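Local coordinates for protein transcriptional regulator (Rhodococcus jostii, PDB 5CYV) that probably binds DNA as a MarR-family transcriptional regulator of p-hydroxycinnamate metabolism and carries p-coumaroyl-CoA as its bound ligand, at residues B[36-41]-B[70-75]. Numbering follows the deposited sequence.
Sequences RVRSYS and VGLVDE. With WCA (p-coumaroyl-CoA), chain J.
Arg38 begins against Leu72: its CB rests on both methyls of the leucine, 3.7 Å from CD2 and 3.8 Å from CD1. With CG anti to the carbonyl carbon (chi1 -68°) and the chain extended from there to NE, the side chain then leaves helix 70-78 for p-coumaroyl-CoA. CG and CD pass the amide oxygen OAE; NE donates to it at 2.8 Å, nearly straight (171°), while NH1 adds a weak second bond. NH1 also reaches the next amide oxygen, OAF, at 2.8 Å, though bent. NH2 turns to Gln68 OE1, which helps fix the guanidinium's rotation. An alanine in place of Arg38 would keep the CB packing on Leu72 but would probably leave OAE, OAF and Gln68 OE1 without this donor. Farther along, water 1 bridges the segments, 2.6 Å from Ser39 OG and donating to Glu75 OE1 at 2.7 Å. Ser39 OG accepts the N-H of Arg36 at 3.0 Å, tying this N-cap residue to the first turn of helix 37-47. Helix 70-78, by its place in the MarR winged helix-turn-helix the probable DNA-recognition helix, thus packs Leu72 on Arg38 CB and the Ser39 backbone, while the arginine's charged end serves the ligand's two amide carbonyls.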
loop_
_atom_site.group_PDB
_atom_site.type_symbol
_atom_site.label_atom_id
_atom_site.label_comp_id
_atom_site.label_asym_id
_atom_site.label_seq_id
_atom_site.Cartn_x
_atom_site.Cartn_y
_atom_site.Cartn_z
ATOM N N ARG B 36 3.118 -7.074 -13.756
ATOM C CA ARG B 36 3.011 -6.963 -12.314
ATOM C C ARG B 36 2.640 -5.504 -11.986
ATOM O O ARG B 36 2.517 -4.732 -12.860
ATOM C CB ARG B 36 4.239 -7.443 -11.566
ATOM C CG ARG B 36 4.307 -8.946 -11.446
ATOM C CD ARG B 36 5.631 -9.441 -10.937
ATOM N NE ARG B 36 6.033 -8.871 -9.683
ATOM C CZ ARG B 36 5.536 -9.190 -8.521
ATOM N NH1 ARG B 36 4.609 -10.098 -8.418
ATOM N NH2 ARG B 36 6.011 -8.610 -7.450
ATOM N N VAL B 37 2.459 -5.188 -10.721
ATOM C CA VAL B 37 1.881 -3.875 -10.454
ATOM C C VAL B 37 2.738 -2.722 -11.058
ATOM O O VAL B 37 2.158 -1.813 -11.664
ATOM C CB VAL B 37 1.663 -3.580 -8.952
ATOM C CG1 VAL B 37 0.601 -4.503 -8.258
ATOM C CG2 VAL B 37 2.923 -3.549 -8.214
ATOM N N ARG B 38 4.069 -2.791 -10.951
ATOM C CA ARG B 38 4.843 -1.644 -11.500
ATOM C C ARG B 38 4.894 -1.597 -13.032
ATOM O O ARG B 38 4.717 -0.506 -13.593
ATOM C CB ARG B 38 6.282 -1.650 -10.958
ATOM C CG ARG B 38 6.353 -1.357 -9.452
ATOM C CD ARG B 38 7.804 -1.141 -9.064
ATOM N NE ARG B 38 7.908 -0.866 -7.606
ATOM C CZ ARG B 38 8.990 -0.422 -7.006
ATOM N NH1 ARG B 38 8.994 -0.253 -5.666
ATOM N NH2 ARG B 38 10.125 -0.121 -7.717
ATOM N N SER B 39 5.096 -2.722 -13.692
ATOM C CA SER B 39 5.112 -2.685 -15.167
ATOM C C SER B 39 3.746 -2.337 -15.708
ATOM O O SER B 39 3.639 -1.603 -16.713
ATOM C CB SER B 39 5.613 -3.998 -15.747
ATOM O OG SER B 39 4.904 -5.143 -15.254
ATOM N N TYR B 40 2.674 -2.847 -15.079
ATOM C CA TYR B 40 1.356 -2.390 -15.447
ATOM C C TYR B 40 1.163 -0.906 -15.298
ATOM O O TYR B 40 0.608 -0.252 -16.209
ATOM C CB TYR B 40 0.302 -3.164 -14.592
ATOM C CG TYR B 40 -1.093 -2.646 -14.675
ATOM C CD1 TYR B 40 -1.888 -2.899 -15.768
ATOM C CD2 TYR B 40 -1.632 -1.883 -13.598
ATOM C CE1 TYR B 40 -3.191 -2.410 -15.849
ATOM C CE2 TYR B 40 -2.938 -1.427 -13.655
ATOM C CZ TYR B 40 -3.720 -1.704 -14.783
ATOM O OH TYR B 40 -4.981 -1.184 -14.883
ATOM N N SER B 41 1.614 -0.341 -14.186
ATOM C CA SER B 41 1.438 1.100 -13.984
ATOM C C SER B 41 2.146 1.903 -15.086
ATOM O O SER B 41 1.577 2.878 -15.576
ATOM C CB SER B 41 2.010 1.530 -12.628
ATOM O OG SER B 41 1.319 0.855 -11.553
ATOM N N VAL B 70 13.617 2.832 -15.266
ATOM C CA VAL B 70 14.312 2.422 -16.483
ATOM C C VAL B 70 14.106 0.933 -16.783
ATOM O O VAL B 70 13.787 0.574 -17.925
ATOM C CB VAL B 70 15.788 2.724 -16.359
ATOM C CG1 VAL B 70 16.546 2.230 -17.592
ATOM C CG2 VAL B 70 15.981 4.222 -16.176
ATOM N N GLY B 71 14.262 0.081 -15.763
ATOM C CA GLY B 71 14.114 -1.353 -15.978
ATOM C C GLY B 71 12.714 -1.828 -16.290
ATOM O O GLY B 71 12.513 -2.824 -16.972
ATOM N N LEU B 72 11.705 -1.109 -15.775
ATOM C CA LEU B 72 10.329 -1.385 -16.114
ATOM C C LEU B 72 10.062 -1.084 -17.584
ATOM O O LEU B 72 9.412 -1.873 -18.266
ATOM C CB LEU B 72 9.390 -0.515 -15.284
ATOM C CG LEU B 72 9.567 -0.664 -13.780
ATOM C CD1 LEU B 72 8.733 0.312 -13.075
ATOM C CD2 LEU B 72 9.128 -2.097 -13.336
ATOM N N VAL B 73 10.582 0.059 -18.039
ATOM C CA VAL B 73 10.491 0.386 -19.470
ATOM C C VAL B 73 11.258 -0.638 -20.286
ATOM O O VAL B 73 10.741 -1.075 -21.346
ATOM C CB VAL B 73 10.964 1.821 -19.747
ATOM C CG1 VAL B 73 10.982 2.103 -21.265
ATOM C CG2 VAL B 73 10.049 2.820 -18.961
ATOM N N ASP B 74 12.438 -1.095 -19.813
ATOM C CA ASP B 74 13.173 -2.109 -20.571
ATOM C C ASP B 74 12.322 -3.369 -20.728
ATOM O O ASP B 74 12.333 -4.017 -21.775
ATOM C CB ASP B 74 14.493 -2.480 -19.868
ATOM C CG ASP B 74 15.552 -1.371 -19.888
ATOM O OD1 ASP B 74 15.462 -0.401 -20.670
ATOM O OD2 ASP B 74 16.537 -1.531 -19.092
ATOM N N GLU B 75 11.658 -3.773 -19.641
ATOM C CA GLU B 75 10.820 -4.966 -19.674
ATOM C C GLU B 75 9.693 -4.804 -20.695
ATOM O O GLU B 75 9.438 -5.709 -21.503
ATOM C CB GLU B 75 10.270 -5.253 -18.268
ATOM C CG GLU B 75 9.285 -6.373 -18.239
ATOM C CD GLU B 75 8.779 -6.729 -16.846
ATOM O OE1 GLU B 75 7.840 -7.540 -16.791
ATOM O OE2 GLU B 75 9.256 -6.183 -15.824
HETATM C C4 WCA J . 16.635 2.871 7.163
HETATM C C5 WCA J . 16.850 1.606 7.701
HETATM C C6 WCA J . 17.947 1.443 8.627
HETATM C C8 WCA J . 15.113 1.456 6.348
HETATM N N1 WCA J . 18.706 2.522 8.926
HETATM N N3 WCA J . 17.456 3.902 7.522
HETATM C CAV WCA J . -1.111 0.050 -9.323
HETATM C CAT WCA J . -2.234 -0.218 -10.044
HETATM C CBS WCA J . -3.368 -0.623 -9.325
HETATM O OAJ WCA J . -4.558 -0.913 -10.045
HETATM C CAU WCA J . -3.374 -0.719 -7.974
HETATM C CAW WCA J . -2.231 -0.431 -7.220
HETATM C CBT WCA J . -1.124 -0.028 -7.924
HETATM C CAR WCA J . 0.046 0.298 -7.083
HETATM C CAQ WCA J . 1.195 0.948 -7.702
HETATM C CBP WCA J . 2.207 1.414 -6.678
HETATM O OAD WCA J . 2.095 1.544 -5.509
HETATM S SBO WCA J . 3.703 1.816 -7.477
HETATM C CBA WCA J . 4.629 2.461 -6.047
HETATM C CAY WCA J . 5.641 1.363 -5.514
HETATM N NBH WCA J . 5.006 0.465 -4.614
HETATM C CBQ WCA J . 5.100 -0.974 -4.898
HETATM O OAE WCA J . 5.784 -1.448 -5.813
HETATM C CBB WCA J . 4.408 -1.900 -3.947
HETATM C CAZ WCA J . 5.410 -2.625 -3.003
HETATM N NBI WCA J . 6.080 -1.757 -2.014
HETATM C CBR WCA J . 7.324 -1.166 -2.197
HETATM O OAF WCA J . 7.858 -1.290 -3.303
HETATM C CBX WCA J . 7.993 -0.403 -1.064
HETATM O OAK WCA J . 7.340 -0.797 0.177
HETATM C CCD WCA J . 7.902 1.116 -1.260
HETATM C CAA WCA J . 6.421 1.543 -1.040
HETATM C CAB WCA J . 8.444 1.571 -2.633
HETATM C CBD WCA J . 8.744 1.805 -0.135
HETATM O OBK WCA J . 10.043 1.182 -0.313
HETATM P PCG WCA J . 11.336 1.839 0.391
HETATM O OAP WCA J . 11.357 3.286 0.015
HETATM O OAI WCA J . 12.515 0.926 -0.030
HETATM O OBN WCA J . 11.044 1.830 1.923
HETATM P PCF WCA J . 11.407 0.894 3.118
HETATM O OAO WCA J . 12.297 -0.179 2.486
HETATM O OAH WCA J . 10.190 0.584 3.978
HETATM O "O5'" WCA J . 12.348 1.827 4.049
HETATM C "C5'" WCA J . 11.861 3.057 4.581
HETATM C "C4'" WCA J . 12.796 4.226 4.695
HETATM O "O4'" WCA J . 13.741 3.979 6.000
HETATM C "C3'" WCA J . 13.652 4.367 3.654
HETATM O "O3'" WCA J . 14.176 5.745 3.598
HETATM P PCE WCA J . 13.807 6.716 2.413
HETATM O OAM WCA J . 12.319 6.780 2.288
HETATM O OAN WCA J . 14.406 6.214 1.131
HETATM O OAG WCA J . 14.354 8.082 2.727
HETATM C "C2'" WCA J . 14.839 3.452 4.029
HETATM O "O2'" WCA J . 15.964 3.706 3.311
HETATM C "C1'" WCA J . 14.961 3.782 5.562
HETATM N N9 WCA J . 15.546 2.717 6.323
HETATM N N7 WCA J . 15.893 0.753 7.175
HETATM C C2 WCA J . 18.467 3.703 8.395
HETATM N N6 WCA J . 18.198 0.159 9.204
HETATM O O HOH W 1 6.595 -6.950 -14.481
#